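Local coordinates for protein 3-keto-5-aminohexanoate cleavage enzyme (Ralstonia eutropha, PDB 3C6C) that is probably a metal-dependent beta-keto acid cleavage enzyme with a TIM-barrel fold, perhaps acting on 3-keto-5-aminohexanoate, at residues A[58-68]-A[96-104]; A[136-147]-A[175-186]. All blocks are in the same frame, centred on the assembly; numbering follows the deposited sequence.

Contact 1 of 2, residues A[58-68]-A[96-104]; sequences AKAGASVAHIH and TDIVLNLTC. With NI (nickel (II) ion), chain B.
Val64 to Ile67 pair in parallel with Val99 to Leu102, as neighbouring strands of the TIM barrel that holds the metal site. The backbone ladder alternates between the strands. Ala65 N gives to Val99 O at 2.9 Å, and Ala65 O takes the N-H of Asn101. The same pattern repeats through Ile67, whose O receives Thr103 N.

His66 and Asn101 lie on the same face of the sheet as Val64 and Val99. The His66 side chain can be followed outward. Its CB and CG pass over Asn101 O, because CG stands anti to the backbone N (chi1 177°). ND1 then makes a weak hydrogen bond to Asn101 OD1 at 3.3 Å, which meets the ring at its edge. The amide is turned 77° from the ring. Asn101 OD1 is probably also hydrogen-bonded to Ser145 OG, on the next strand. CE1 lies 3.8 Å from Thr103 CA. At the tip, NE2 binds the nickel ion at 2.3 Å.

On the face of Ala65 and Ile67, Ile67 CB packs on Leu102 CD2. Near the helix end, Ile98 CD1 fits among Ala58, Ala62 and Ala65.

His68 NE2, Glu269 and three waters complete the nickel shell. His68 ND1 is hydrogen-bonded to Asn33. Thr103 CB covers one face of the His68 ring in a CH-pi contact, 3.7 Å from its centroid. Thr103 OG1 is hydrogen-bonded to a nickel-bound water at 2.8 Å.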
loop_
_atom_site.group_PDB
_atom_site.type_symbol
_atom_site.label_atom_id
_atom_site.label_comp_id
_atom_site.label_asym_id
_atom_site.label_seq_id
_atom_site.Cartn_x
_atom_site.Cartn_y
_atom_site.Cartn_z
ATOM N N ALA A 58 33.866 -11.295 -5.086
ATOM C CA ALA A 58 33.547 -12.396 -6.007
ATOM C C ALA A 58 33.662 -13.740 -5.298
ATOM O O ALA A 58 32.806 -14.618 -5.396
ATOM C CB ALA A 58 34.478 -12.361 -7.258
ATOM N N LYS A 59 34.761 -13.893 -4.572
ATOM C CA LYS A 59 35.052 -15.156 -3.921
ATOM C C LYS A 59 34.020 -15.467 -2.834
ATOM O O LYS A 59 33.764 -16.620 -2.501
ATOM C CB LYS A 59 36.473 -15.179 -3.351
ATOM C CG LYS A 59 37.521 -15.383 -4.407
ATOM C CD LYS A 59 38.911 -15.259 -3.810
ATOM C CE LYS A 59 40.025 -15.463 -4.836
ATOM N NZ LYS A 59 41.365 -15.176 -4.208
ATOM N N ALA A 60 33.433 -14.414 -2.283
ATOM C CA ALA A 60 32.382 -14.563 -1.259
ATOM C C ALA A 60 30.991 -14.832 -1.879
ATOM O O ALA A 60 30.041 -15.155 -1.163
ATOM C CB ALA A 60 32.334 -13.352 -0.340
ATOM N N GLY A 61 30.906 -14.688 -3.202
ATOM C CA GLY A 61 29.714 -14.992 -3.986
ATOM C C GLY A 61 29.038 -13.854 -4.750
ATOM O O GLY A 61 27.974 -14.028 -5.334
ATOM N N ALA A 62 29.649 -12.685 -4.772
ATOM C CA ALA A 62 29.069 -11.529 -5.483
ATOM C C ALA A 62 28.983 -11.781 -6.991
ATOM O O ALA A 62 29.876 -12.370 -7.598
ATOM C CB ALA A 62 29.823 -10.233 -5.180
ATOM N N SER A 63 27.888 -11.297 -7.560
ATOM C CA SER A 63 27.592 -11.445 -8.992
ATOM C C SER A 63 28.274 -10.347 -9.818
ATOM O O SER A 63 28.704 -10.569 -10.948
ATOM C CB SER A 63 26.082 -11.364 -9.267
ATOM O OG SER A 63 25.301 -12.008 -8.260
ATOM N N VAL A 64 28.285 -9.164 -9.223
ATOM C CA VAL A 64 28.703 -7.916 -9.843
ATOM C C VAL A 64 29.515 -7.084 -8.842
ATOM O O VAL A 64 29.213 -7.085 -7.632
ATOM C CB VAL A 64 27.451 -7.066 -10.326
ATOM C CG1 VAL A 64 27.891 -5.826 -11.128
ATOM C CG2 VAL A 64 26.447 -7.922 -11.164
ATOM N N ALA A 65 30.514 -6.374 -9.356
ATOM C CA ALA A 65 31.294 -5.372 -8.597
ATOM C C ALA A 65 31.029 -3.977 -9.153
ATOM O O ALA A 65 31.243 -3.732 -10.349
ATOM C CB ALA A 65 32.809 -5.672 -8.641
ATOM N N HIS A 66 30.568 -3.104 -8.274
ATOM C CA HIS A 66 30.384 -1.679 -8.584
ATOM C C HIS A 66 31.604 -0.903 -8.100
ATOM O O HIS A 66 31.973 -0.918 -6.928
ATOM C CB HIS A 66 29.081 -1.141 -7.995
ATOM C CG HIS A 66 28.872 0.324 -8.220
ATOM N ND1 HIS A 66 28.519 0.858 -9.444
ATOM C CD2 HIS A 66 29.039 1.379 -7.386
ATOM C CE1 HIS A 66 28.406 2.175 -9.328
ATOM N NE2 HIS A 66 28.715 2.513 -8.087
ATOM N N ILE A 67 32.237 -0.242 -9.063
ATOM C CA ILE A 67 33.574 0.328 -8.925
ATOM C C ILE A 67 33.624 1.850 -9.117
ATOM O O ILE A 67 33.074 2.412 -10.078
ATOM C CB ILE A 67 34.509 -0.330 -9.988
ATOM C CG1 ILE A 67 34.707 -1.814 -9.689
ATOM C CG2 ILE A 67 35.848 0.424 -10.126
ATOM C CD1 ILE A 67 35.130 -2.595 -10.952
ATOM N N HIS A 68 34.223 2.472 -8.120
ATOM C CA HIS A 68 34.719 3.852 -8.172
ATOM C C HIS A 68 36.226 3.767 -8.030
ATOM O O HIS A 68 36.782 2.757 -7.611
ATOM C CB HIS A 68 34.245 4.695 -6.984
ATOM C CG HIS A 68 32.801 5.084 -7.018
ATOM N ND1 HIS A 68 32.386 6.396 -7.073
ATOM C CD2 HIS A 68 31.680 4.334 -6.940
ATOM C CE1 HIS A 68 31.067 6.434 -7.072
ATOM N NE2 HIS A 68 30.613 5.196 -6.995
ATOM N N THR A 96 39.799 -14.506 -11.398
ATOM C CA THR A 96 38.445 -14.527 -10.842
ATOM C C THR A 96 37.552 -13.659 -11.698
ATOM O O THR A 96 37.897 -12.531 -12.020
ATOM C CB THR A 96 38.421 -14.029 -9.384
ATOM O OG1 THR A 96 39.169 -14.930 -8.547
ATOM C CG2 THR A 96 36.986 -13.909 -8.851
ATOM N N ASP A 97 36.407 -14.225 -12.067
ATOM C CA ASP A 97 35.378 -13.531 -12.867
ATOM C C ASP A 97 34.299 -12.921 -11.987
ATOM O O ASP A 97 33.913 -13.450 -10.931
ATOM C CB ASP A 97 34.747 -14.480 -13.872
ATOM C CG ASP A 97 33.688 -13.817 -14.731
ATOM O OD1 ASP A 97 33.971 -12.772 -15.380
ATOM O OD2 ASP A 97 32.587 -14.388 -14.807
ATOM N N ILE A 98 33.870 -11.767 -12.451
ATOM C CA ILE A 98 32.759 -10.984 -11.869
ATOM C C ILE A 98 32.327 -9.941 -12.921
ATOM O O ILE A 98 33.171 -9.415 -13.674
ATOM C CB ILE A 98 33.174 -10.343 -10.499
ATOM C CG1 ILE A 98 31.951 -9.739 -9.773
ATOM C CG2 ILE A 98 34.327 -9.317 -10.682
ATOM C CD1 ILE A 98 32.160 -9.526 -8.272
ATOM N N VAL A 99 31.029 -9.663 -12.983
ATOM C CA VAL A 99 30.488 -8.635 -13.897
ATOM C C VAL A 99 30.960 -7.292 -13.331
ATOM O O VAL A 99 30.891 -7.073 -12.131
ATOM C CB VAL A 99 28.938 -8.683 -14.021
ATOM C CG1 VAL A 99 28.411 -7.563 -14.955
ATOM C CG2 VAL A 99 28.488 -10.077 -14.493
ATOM N N LEU A 100 31.475 -6.440 -14.216
ATOM C CA LEU A 100 31.924 -5.098 -13.831
ATOM C C LEU A 100 30.884 -4.025 -14.138
ATOM O O LEU A 100 30.326 -3.954 -15.221
ATOM C CB LEU A 100 33.239 -4.733 -14.519
ATOM C CG LEU A 100 34.411 -5.677 -14.339
ATOM C CD1 LEU A 100 35.635 -5.188 -15.098
ATOM C CD2 LEU A 100 34.672 -5.886 -12.859
ATOM N N ASN A 101 30.650 -3.215 -13.116
ATOM C CA ASN A 101 29.732 -2.054 -13.150
ATOM C C ASN A 101 30.520 -0.815 -12.709
ATOM O O ASN A 101 30.838 -0.619 -11.530
ATOM C CB ASN A 101 28.500 -2.343 -12.264
ATOM C CG ASN A 101 27.555 -1.134 -12.102
ATOM O OD1 ASN A 101 27.850 -0.025 -12.528
ATOM N ND2 ASN A 101 26.413 -1.358 -11.439
ATOM N N LEU A 102 30.904 -0.010 -13.684
ATOM C CA LEU A 102 31.655 1.204 -13.386
ATOM C C LEU A 102 30.722 2.375 -13.152
ATOM O O LEU A 102 29.743 2.577 -13.863
ATOM C CB LEU A 102 32.629 1.576 -14.516
ATOM C CG LEU A 102 33.735 0.579 -14.863
ATOM C CD1 LEU A 102 34.700 1.211 -15.906
ATOM C CD2 LEU A 102 34.429 -0.020 -13.633
ATOM N N THR A 103 31.040 3.147 -12.116
ATOM C CA THR A 103 30.288 4.360 -11.867
ATOM C C THR A 103 30.420 5.306 -13.065
ATOM O O THR A 103 31.494 5.481 -13.653
ATOM C CB THR A 103 30.723 5.102 -10.577
ATOM O OG1 THR A 103 29.814 6.193 -10.350
ATOM C CG2 THR A 103 32.169 5.642 -10.707
ATOM N N CYS A 104 29.292 5.903 -13.404
ATOM C CA CYS A 104 29.273 7.002 -14.357
ATOM C C CYS A 104 28.386 8.121 -13.838
ATOM O O CYS A 104 27.773 8.852 -14.617
ATOM C CB CYS A 104 28.819 6.511 -15.724
ATOM S SG CYS A 104 29.437 7.553 -17.073
HETATM NI NI NI B . 28.419 4.418 -6.908
HETATM O O HOH W 1 27.781 5.390 -8.658
HETATM O O HOH W 2 27.949 6.331 -5.954
HETATM O O HOH W 3 26.042 4.145 -6.785
#

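Contact 2 of 2, residues A[136-147]-A[175-186]. With EDO (1,2-ethanediol), chain E.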
loop_
_atom_site.group_PDB
_atom_site.type_symbol
_atom_site.label_atom_id
_atom_site.label_comp_id
_atom_site.label_asym_id
_atom_site.label_seq_id
_atom_site.Cartn_x
_atom_site.Cartn_y
_atom_site.Cartn_z
ATOM N N LEU A 136 34.643 4.815 -19.811
ATOM C CA LEU A 136 33.803 3.722 -20.285
ATOM C C LEU A 136 34.319 3.227 -21.645
ATOM O O LEU A 136 34.345 2.041 -21.927
ATOM C CB LEU A 136 32.337 4.142 -20.387
ATOM C CG LEU A 136 31.621 4.538 -19.097
ATOM C CD1 LEU A 136 30.132 4.752 -19.444
ATOM C CD2 LEU A 136 31.835 3.465 -18.023
ATOM N N GLU A 137 34.755 4.192 -22.441
ATOM C CA GLU A 137 35.313 3.931 -23.775
ATOM C C GLU A 137 36.561 3.079 -23.617
ATOM O O GLU A 137 36.798 2.155 -24.375
ATOM C CB GLU A 137 35.632 5.232 -24.485
ATOM C CG GLU A 137 34.409 6.060 -24.825
ATOM C CD GLU A 137 34.738 7.432 -25.412
ATOM O OE1 GLU A 137 35.883 7.886 -25.304
ATOM O OE2 GLU A 137 33.820 8.060 -25.959
ATOM N N ASP A 138 37.337 3.384 -22.588
ATOM C CA ASP A 138 38.648 2.740 -22.391
ATOM C C ASP A 138 38.479 1.344 -21.790
ATOM O O ASP A 138 39.227 0.416 -22.111
ATOM C CB ASP A 138 39.546 3.525 -21.417
ATOM C CG ASP A 138 40.032 4.879 -21.949
ATOM O OD1 ASP A 138 39.915 5.197 -23.172
ATOM O OD2 ASP A 138 40.560 5.638 -21.096
ATOM N N CYS A 139 37.510 1.211 -20.883
ATOM C CA CYS A 139 37.396 0.008 -20.053
ATOM C C CYS A 139 36.357 -0.995 -20.532
ATOM O O CYS A 139 36.470 -2.183 -20.258
ATOM C CB CYS A 139 37.074 0.378 -18.604
ATOM S SG CYS A 139 38.354 1.320 -17.743
ATOM N N LEU A 140 35.332 -0.488 -21.214
ATOM C CA LEU A 140 34.251 -1.317 -21.754
ATOM C C LEU A 140 33.696 -2.343 -20.746
ATOM O O LEU A 140 33.673 -3.541 -21.011
ATOM C CB LEU A 140 34.708 -2.015 -23.037
ATOM C CG LEU A 140 34.978 -1.065 -24.219
ATOM C CD1 LEU A 140 35.502 -1.842 -25.415
ATOM C CD2 LEU A 140 33.704 -0.259 -24.574
ATOM N N PRO A 141 33.212 -1.871 -19.576
ATOM C CA PRO A 141 32.557 -2.757 -18.629
ATOM C C PRO A 141 31.223 -3.232 -19.178
ATOM O O PRO A 141 30.698 -2.658 -20.129
ATOM C CB PRO A 141 32.298 -1.846 -17.429
ATOM C CG PRO A 141 32.117 -0.515 -18.033
ATOM C CD PRO A 141 33.099 -0.453 -19.167
ATOM N N GLU A 142 30.656 -4.268 -18.581
ATOM C CA GLU A 142 29.347 -4.769 -19.057
ATOM C C GLU A 142 28.242 -3.806 -18.657
ATOM O O GLU A 142 27.246 -3.642 -19.346
ATOM C CB GLU A 142 29.038 -6.189 -18.554
ATOM C CG GLU A 142 29.827 -7.214 -19.360
ATOM C CD GLU A 142 29.889 -8.565 -18.705
ATOM O OE1 GLU A 142 30.608 -8.719 -17.688
ATOM O OE2 GLU A 142 29.254 -9.489 -19.264
ATOM N N ILE A 143 28.468 -3.163 -17.531
ATOM C CA ILE A 143 27.457 -2.285 -16.916
ATOM C C ILE A 143 28.104 -0.990 -16.475
ATOM O O ILE A 143 29.274 -0.960 -16.144
ATOM C CB ILE A 143 26.783 -2.973 -15.696
ATOM C CG1 ILE A 143 26.093 -4.283 -16.100
ATOM C CG2 ILE A 143 25.820 -2.036 -14.981
ATOM C CD1 ILE A 143 25.633 -5.113 -14.912
ATOM N N ALA A 144 27.348 0.094 -16.532
ATOM C CA ALA A 144 27.756 1.367 -15.884
ATOM C C ALA A 144 26.553 2.061 -15.275
ATOM O O ALA A 144 25.437 1.947 -15.776
ATOM C CB ALA A 144 28.492 2.301 -16.864
ATOM N N SER A 145 26.801 2.743 -14.161
ATOM C CA SER A 145 25.743 3.416 -13.387
ATOM C C SER A 145 25.471 4.832 -13.877
ATOM O O SER A 145 26.386 5.654 -14.057
ATOM C CB SER A 145 26.112 3.447 -11.901
ATOM O OG SER A 145 26.318 2.126 -11.418
ATOM N N LEU A 146 24.196 5.097 -14.052
ATOM C CA LEU A 146 23.674 6.362 -14.537
ATOM C C LEU A 146 22.571 6.849 -13.604
ATOM O O LEU A 146 21.516 6.213 -13.480
ATOM C CB LEU A 146 23.100 6.176 -15.937
ATOM C CG LEU A 146 22.811 7.455 -16.747
ATOM C CD1 LEU A 146 24.042 8.303 -16.921
ATOM C CD2 LEU A 146 22.225 7.089 -18.086
ATOM N N ASP A 147 22.854 7.972 -12.962
ATOM C CA ASP A 147 21.947 8.575 -11.990
ATOM C C ASP A 147 20.976 9.442 -12.775
ATOM O O ASP A 147 21.327 10.523 -13.238
ATOM C CB ASP A 147 22.681 9.453 -10.960
ATOM C CG ASP A 147 23.524 8.650 -9.972
ATOM O OD1 ASP A 147 23.520 7.420 -10.028
ATOM O OD2 ASP A 147 24.222 9.274 -9.157
ATOM N N ARG A 175 25.184 6.909 -25.876
ATOM C CA ARG A 175 26.596 6.529 -25.883
ATOM C C ARG A 175 26.781 5.109 -25.353
ATOM O O ARG A 175 27.571 4.318 -25.894
ATOM C CB ARG A 175 27.491 7.517 -25.116
ATOM C CG ARG A 175 27.773 8.775 -25.891
ATOM C CD ARG A 175 28.509 8.446 -27.220
ATOM N NE ARG A 175 29.925 8.099 -27.026
ATOM C CZ ARG A 175 30.552 7.130 -27.676
ATOM N NH1 ARG A 175 29.911 6.375 -28.555
ATOM N NH2 ARG A 175 31.831 6.918 -27.447
ATOM N N PHE A 176 26.033 4.779 -24.306
ATOM C CA PHE A 176 26.134 3.447 -23.702
ATOM C C PHE A 176 25.698 2.412 -24.731
ATOM O O PHE A 176 26.305 1.349 -24.861
ATOM C CB PHE A 176 25.232 3.283 -22.456
ATOM C CG PHE A 176 25.748 3.956 -21.177
ATOM C CD1 PHE A 176 26.454 5.152 -21.177
ATOM C CD2 PHE A 176 25.437 3.387 -19.954
ATOM C CE1 PHE A 176 26.881 5.738 -19.976
ATOM C CE2 PHE A 176 25.847 3.971 -18.770
ATOM C CZ PHE A 176 26.547 5.152 -18.773
ATOM N N GLN A 177 24.640 2.737 -25.469
ATOM C CA GLN A 177 24.118 1.798 -26.480
ATOM C C GLN A 177 25.172 1.514 -27.521
ATOM O O GLN A 177 25.445 0.372 -27.877
ATOM C CB GLN A 177 22.905 2.351 -27.215
ATOM C CG GLN A 177 21.631 2.272 -26.430
ATOM C CD GLN A 177 20.473 2.847 -27.216
ATOM O OE1 GLN A 177 20.477 4.028 -27.567
ATOM N NE2 GLN A 177 19.478 2.016 -27.501
ATOM N N GLU A 178 25.775 2.599 -27.974
ATOM C CA GLU A 178 26.854 2.559 -28.988
ATOM C C GLU A 178 28.058 1.729 -28.538
ATOM O O GLU A 178 28.655 0.990 -29.320
ATOM C CB GLU A 178 27.315 3.984 -29.352
ATOM C CG GLU A 178 26.283 4.726 -30.184
ATOM C CD GLU A 178 26.516 6.218 -30.322
ATOM O OE1 GLU A 178 27.390 6.780 -29.647
ATOM O OE2 GLU A 178 25.793 6.839 -31.130
ATOM N N LEU A 179 28.385 1.857 -27.266
ATOM C CA LEU A 179 29.560 1.201 -26.659
ATOM C C LEU A 179 29.252 -0.225 -26.218
ATOM O O LEU A 179 30.145 -0.992 -25.843
ATOM C CB LEU A 179 30.057 1.984 -25.427
ATOM C CG LEU A 179 30.769 3.322 -25.719
ATOM C CD1 LEU A 179 30.931 4.111 -24.417
ATOM C CD2 LEU A 179 32.111 3.116 -26.448
ATOM N N GLY A 180 27.974 -0.555 -26.222
ATOM C CA GLY A 180 27.515 -1.899 -25.811
ATOM C C GLY A 180 27.500 -2.136 -24.311
ATOM O O GLY A 180 27.590 -3.264 -23.836
ATOM N N ILE A 181 27.355 -1.045 -23.581
ATOM C CA ILE A 181 27.328 -1.054 -22.118
ATOM C C ILE A 181 25.885 -0.875 -21.642
ATOM O O ILE A 181 25.161 0.012 -22.113
ATOM C CB ILE A 181 28.232 0.080 -21.545
ATOM C CG1 ILE A 181 29.686 -0.051 -22.039
ATOM C CG2 ILE A 181 28.153 0.154 -20.036
ATOM C CD1 ILE A 181 30.551 1.176 -21.716
ATOM N N LYS A 182 25.485 -1.713 -20.686
ATOM C CA LYS A 182 24.122 -1.653 -20.136
ATOM C C LYS A 182 24.070 -0.647 -18.996
ATOM O O LYS A 182 24.853 -0.754 -18.036
ATOM C CB LYS A 182 23.629 -3.041 -19.688
ATOM C CG LYS A 182 22.179 -3.054 -19.239
ATOM C CD LYS A 182 21.646 -4.474 -18.952
ATOM C CE LYS A 182 21.412 -5.264 -20.168
ATOM N NZ LYS A 182 20.410 -4.637 -21.085
ATOM N N PRO A 183 23.188 0.368 -19.098
ATOM C CA PRO A 183 23.071 1.230 -17.930
ATOM C C PRO A 183 22.264 0.621 -16.800
ATOM O O PRO A 183 21.251 -0.063 -17.017
ATOM C CB PRO A 183 22.323 2.454 -18.474
ATOM C CG PRO A 183 21.436 1.885 -19.569
ATOM C CD PRO A 183 22.254 0.767 -20.181
ATOM N N GLU A 184 22.770 0.862 -15.595
ATOM C CA GLU A 184 22.010 0.719 -14.354
ATOM C C GLU A 184 21.432 2.075 -13.994
ATOM O O GLU A 184 22.135 3.016 -13.608
ATOM C CB GLU A 184 22.878 0.167 -13.226
ATOM C CG GLU A 184 22.077 -0.212 -11.990
ATOM C CD GLU A 184 22.966 -0.774 -10.909
ATOM O OE1 GLU A 184 23.847 -0.016 -10.413
ATOM O OE2 GLU A 184 22.761 -1.957 -10.555
ATOM N N LEU A 185 20.121 2.162 -14.162
ATOM C CA LEU A 185 19.388 3.411 -13.996
ATOM C C LEU A 185 19.100 3.607 -12.526
ATOM O O LEU A 185 18.223 2.946 -11.936
ATOM C CB LEU A 185 18.067 3.397 -14.794
ATOM C CG LEU A 185 18.170 3.056 -16.280
ATOM C CD1 LEU A 185 16.774 2.912 -16.879
ATOM C CD2 LEU A 185 19.022 4.097 -17.028
ATOM N N GLU A 186 19.847 4.541 -11.953
ATOM C CA GLU A 186 19.766 4.848 -10.523
ATOM C C GLU A 186 18.697 5.914 -10.284
ATOM O O GLU A 186 18.756 7.030 -10.804
ATOM C CB GLU A 186 21.105 5.312 -9.946
ATOM C CG GLU A 186 22.383 4.615 -10.461
ATOM C CD GLU A 186 22.541 3.154 -10.098
ATOM O OE1 GLU A 186 21.778 2.634 -9.249
ATOM O OE2 GLU A 186 23.480 2.516 -10.670
HETATM C C1 EDO E . 30.603 -4.752 -22.688
HETATM O O1 EDO E . 31.648 -5.716 -22.823
HETATM C C2 EDO E . 30.975 -3.444 -23.366
HETATM O O2 EDO E . 31.211 -3.665 -24.760
HETATM O O HOH W 4 31.591 10.427 -26.557
HETATM O O HOH W 5 26.967 -4.956 -21.779
#
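Phe176 and Ile181 form the tightly packed part of this contact, against Leu136 and Ala144. Leu136 CD1 comes obliquely to the Phe176 ring, 3.4 Å from CE1. On the same side of the ring, CE2 meets Ala144 CB at 3.7 Å, and Ala144 O sits at the ring edge. Ile181 divides its branches. CG1 lies beside the backbone N (chi1 -58°), which carries CD1 to Leu136 CB and Pro141 CD. CG2 turns the other way, onto Ala144 CB.

The outer side is wetter and held by charges. Arg175 bends at chi2 and chi3, and its NH2 reaches Glu137 OE2 at 2.7 Å. The carboxylate oxygen lies in the guanidinium plane but is met on its anti side, with the two flat groups 65° apart. Arg175 NH1 holds Glu178, so two carboxylates fix the turn of the guanidinium. A water accepts from Arg175 NE and gives a weak bond to Glu137 OE2. Another water bridges Glu142 O and Gly180 O. A 1,2-ethanediol gives to Leu179 O at 3.1 Å, beside the Schellman turn at Gly180.

Beyond the helices the strands run parallel, Ile143 to Asp147 beside Lys182 to Glu186. Ser145, Glu184 and Glu186 share one face. In one of two conformers, Ser145 OG lies 3.0 Å from Glu186 OE2, and its probable hydrogen-bond partner is Asn101 OD1. Glu184 OE1 is 2.6 Å from Glu186 OE2. Glu186 OE1 is also bonded to Gln212. The nearest side-chain atom of Ser145 is about 5 Å from the nickel ion. Two successive helix-turn-strand units packed side by side, with helices outside and parallel strands inside, are the arrangement of a TIM barrel.

From the N terminus, helix 47-60 leads into strand 64-70, and contact 1 closes a loop of 27 residues containing helix 81-92 when strand 99-103 arrives. Contact 2 opens only afterwards, at helix 134-139. It closes its own loop, with strands 151-155 and 158-162 and much of helix 166-179, at strand 182-187. The two loops follow in series and neither nests nor crosses. They meet in the sheet, where strands 99-103 and 143-147 are neighbours. Leu102 O and Ser145 N, 3.0 Å apart, probably bond there. Together contacts 1 and 2 tie four consecutive parallel strands of the barrel wall, from 64-70 to 182-187.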